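Long-range contact in hypothetical 41.8 kDa protein in SPO13-ARG4 intergenic region (Saccharomyces cerevisiae, PDB 2A08), which organises the actin cytoskeleton and supports fluid-phase endocytosis and vesicle trafficking, here represented by its SH3 domain: residues 27-32 and 42-47. Numbering follows the deposited sequence. Where two conformers were deposited one is given.
Sequences VITILK and TGRTNG
Thr29 and Arg44 face each other as an antiparallel hydrogen-bonded pair: Thr29 N donates to Arg44 O at 2.9 Å, Arg44 N returns a bond to Thr29 O, and both donors lie in the plane of the carbonyl they reach. Above this pair a water joins the side chains, 2.9 Å from Arg44 NE, whose hydrogen it accepts, and hydrogen-bonded to Thr29 OG1. The bend in the arginine chain at chi3 (65°) turns the guanidinium toward the partner strand, whose Leu31 reaches out so that CD2 covers one face, 4.1 Å above the plane and over its centre. Beyond the non-hydrogen-bonded pair Ile30–Gly43 the register slips by one residue. Leu31 N, at 2.8 Å, and Lys32 N, at 3.2 Å, both donate to Thr42 O from the same face of its carbonyl plane. Two residues thus face the single Thr42, a classic beta bulge; Thr42 N closes it on Lys32 O. On the sheet face opposite Arg44, Ile28 CD1 packs 3.6 Å from both CB and CG2 of Thr45, while Ile28 CG2, anti to the backbone N, lies 4.0 Å from Gly43 CA. A CB modelled on Gly43 would clash with that methyl, so the absent side chain makes room for Ile28. An alanine at Ile28 would probably leave a gap beside Thr45 and over Gly43. The N-to-C directions of 27-30 and 42-45 differ by 133°, well short of antiparallel, consistent with the strong twist of an SH3 barrel. Strands 27-30 and 40-45 form a hairpin at the middle of the sheet: backbone bonds tie Ile28 to Ala6 of strand 5-8 on one flank and Gly43 to Gly50 of strand 48-53 on the other.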
ATOM      1  N   VAL A  27      -2.026  -8.615  -0.522  1.00  7.43           N
ATOM      2  CA  VAL A  27      -1.705  -8.324   0.865  1.00  7.48           C
ATOM      3  C   VAL A  27      -0.402  -7.514   0.884  1.00  7.93           C
ATOM      4  O   VAL A  27       0.656  -8.003   0.501  1.00  9.18           O
ATOM      5  CB  VAL A  27      -1.666  -9.592   1.731  1.00  8.16           C
ATOM      6  CG1 VAL A  27      -1.287  -9.257   3.127  1.00  8.05           C
ATOM      7  CG2 VAL A  27      -3.009 -10.297   1.706  1.00 10.21           C
ATOM      8  N   ILE A  28      -0.522  -6.262   1.324  1.00  8.51           N
ATOM      9  CA  ILE A  28       0.557  -5.266   1.362  1.00  9.20           C
ATOM     10  C   ILE A  28       1.128  -5.238   2.794  1.00 11.10           C
ATOM     11  O   ILE A  28       0.396  -5.076   3.751  1.00  9.94           O
ATOM     12  CB  ILE A  28       0.009  -3.868   0.987  1.00 10.51           C
ATOM     13  CG1 ILE A  28      -0.803  -3.891  -0.335  1.00 12.61           C
ATOM     14  CG2 ILE A  28       1.117  -2.804   1.024  1.00 11.98           C
ATOM     15  CD1 ILE A  28      -0.233  -4.570  -1.472  1.00 12.40           C
ATOM     16  N   THR A  29       2.437  -5.396   2.909  1.00 10.37           N
ATOM     17  CA  THR A  29       3.119  -5.207   4.165  1.00  9.65           C
ATOM     18  C   THR A  29       3.342  -3.713   4.329  1.00 11.40           C
ATOM     19  O   THR A  29       3.874  -3.088   3.422  1.00 10.21           O
ATOM     20  CB  THR A  29       4.455  -5.913   4.118  1.00 11.74           C
ATOM     21  OG1 THR A  29       4.241  -7.332   4.105  1.00 11.14           O
ATOM     22  CG2 THR A  29       5.295  -5.599   5.339  1.00 10.37           C
ATOM     23  N   ILE A  30       2.914  -3.133   5.443  1.00  9.91           N
ATOM     24  CA  ILE A  30       3.098  -1.728   5.694  1.00  8.41           C
ATOM     25  C   ILE A  30       4.475  -1.461   6.310  1.00  8.75           C
ATOM     26  O   ILE A  30       4.765  -1.923   7.406  1.00 12.23           O
ATOM     27  CB  ILE A  30       2.022  -1.183   6.654  1.00 10.38           C
ATOM     28  CG1 ILE A  30       0.591  -1.489   6.164  1.00 11.92           C
ATOM     29  CG2 ILE A  30       2.257   0.281   6.874  1.00 11.53           C
ATOM     30  CD1 ILE A  30       0.247  -0.894   4.881  1.00 13.07           C
ATOM     31  N   LEU A  31       5.320  -0.755   5.574  1.00  6.91           N
ATOM     32  CA  LEU A  31       6.632  -0.335   6.071  1.00  8.93           C
ATOM     33  C   LEU A  31       6.500   0.892   6.986  1.00  8.84           C
ATOM     34  O   LEU A  31       7.158   0.967   8.031  1.00 10.97           O
ATOM     35  CB  LEU A  31       7.597  -0.064   4.897  1.00  8.78           C
ATOM     36  CG  LEU A  31       7.824  -1.254   3.944  1.00 10.21           C
ATOM     37  CD1 LEU A  31       8.907  -0.916   2.946  1.00 13.76           C
ATOM     38  CD2 LEU A  31       8.198  -2.543   4.689  1.00 11.46           C
ATOM     39  N   LYS A  32       5.628   1.822   6.593  1.00  9.66           N
ATOM     40  CA  LYS A  32       5.337   3.011   7.398  1.00  8.33           C
ATOM     41  C   LYS A  32       4.005   3.583   6.976  1.00  9.76           C
ATOM     42  O   LYS A  32       3.712   3.649   5.800  1.00  9.66           O
ATOM     43  CB  LYS A  32       6.429   4.061   7.254  1.00 10.32           C
ATOM     44  CG  LYS A  32       6.275   5.212   8.303  1.00 10.74           C
ATOM     45  CD  LYS A  32       7.501   6.011   8.436  1.00 12.23           C
ATOM     46  CE  LYS A  32       7.289   7.166   9.434  1.00 12.78           C
ATOM     47  NZ  LYS A  32       7.182   6.707  10.810  1.00 12.21           N
ATOM     48  N   THR A  42       3.622   3.734   2.919  1.00 10.12           N
ATOM     49  CA  THR A  42       4.746   3.014   2.327  1.00 10.30           C
ATOM     50  C   THR A  42       4.613   1.525   2.560  1.00 10.46           C
ATOM     51  O   THR A  42       4.480   1.077   3.688  1.00 10.68           O
ATOM     52  CB  THR A  42       6.006   3.562   2.896  1.00 12.77           C
ATOM     53  OG1 THR A  42       6.012   4.982   2.631  1.00 15.46           O
ATOM     54  CG2 THR A  42       7.236   3.019   2.159  1.00 12.50           C
ATOM     55  N   GLY A  43       4.676   0.742   1.482  1.00  9.26           N
ATOM     56  CA  GLY A  43       4.480  -0.695   1.584  1.00  9.12           C
ATOM     57  C   GLY A  43       5.341  -1.531   0.690  1.00  8.83           C
ATOM     58  O   GLY A  43       6.160  -1.044  -0.094  1.00  9.63           O
ATOM     59  N   ARG A  44       5.149  -2.836   0.849  1.00  8.45           N
ATOM     60  CA  ARG A  44       5.904  -3.868   0.134  1.00 10.19           C
ATOM     61  C   ARG A  44       4.944  -4.978  -0.273  1.00  9.44           C
ATOM     62  O   ARG A  44       4.162  -5.402   0.548  1.00  9.93           O
ATOM     63  CB  ARG A  44       6.957  -4.455   1.074  1.00 12.44           C
ATOM     64  CG  ARG A  44       7.814  -5.613   0.513  1.00 14.46           C
ATOM     65  CD  ARG A  44       9.116  -5.825   1.337  1.00 13.85           C
ATOM     66  NE  ARG A  44       8.897  -6.274   2.733  1.00 17.74           N
ATOM     67  CZ  ARG A  44       9.816  -6.247   3.729  1.00 16.03           C
ATOM     68  NH1 ARG A  44      11.025  -5.709   3.563  1.00 18.44           N
ATOM     69  NH2 ARG A  44       9.496  -6.710   4.923  1.00 19.55           N
ATOM     70  N   THR A  45       5.005  -5.481  -1.496  1.00 10.20           N
ATOM     71  CA  THR A  45       4.273  -6.702  -1.834  1.00 12.51           C
ATOM     72  C   THR A  45       4.976  -7.392  -3.005  1.00 12.61           C
ATOM     73  O   THR A  45       5.459  -6.719  -3.893  1.00 13.63           O
ATOM     74  CB  THR A  45       2.778  -6.372  -2.117  1.00 12.97           C
ATOM     75  OG1 THR A  45       2.008  -7.573  -2.231  1.00 18.38           O
ATOM     76  CG2 THR A  45       2.600  -5.659  -3.426  1.00 15.34           C
ATOM     77  N   ASN A  46       5.086  -8.712  -2.914  1.00 14.80           N
ATOM     78  CA  ASN A  46       5.762  -9.556  -3.913  1.00 17.06           C
ATOM     79  C   ASN A  46       7.116  -8.972  -4.418  1.00 18.43           C
ATOM     80  O   ASN A  46       7.377  -8.913  -5.624  1.00 21.74           O
ATOM     81  CB  ASN A  46       4.810  -9.832  -5.094  0.50 17.28           C
ATOM     82  CG  ASN A  46       3.496 -10.538  -4.678  0.50 17.46           C
ATOM     83  OD1 ASN A  46       2.406 -10.208  -5.177  0.50 18.17           O
ATOM     84  ND2 ASN A  46       3.604 -11.518  -3.791  0.50 18.79           N
ATOM     85  N   GLY A  47       7.955  -8.533  -3.475  1.00 17.78           N
ATOM     86  CA  GLY A  47       9.327  -8.129  -3.745  1.00 18.59           C
ATOM     87  C   GLY A  47       9.582  -6.706  -4.223  1.00 18.28           C
ATOM     88  O   GLY A  47      10.716  -6.346  -4.574  1.00 18.08           O
TER
HETATM   89  O   HOH W   1       6.811  -8.270   3.152  1.00 22.68           O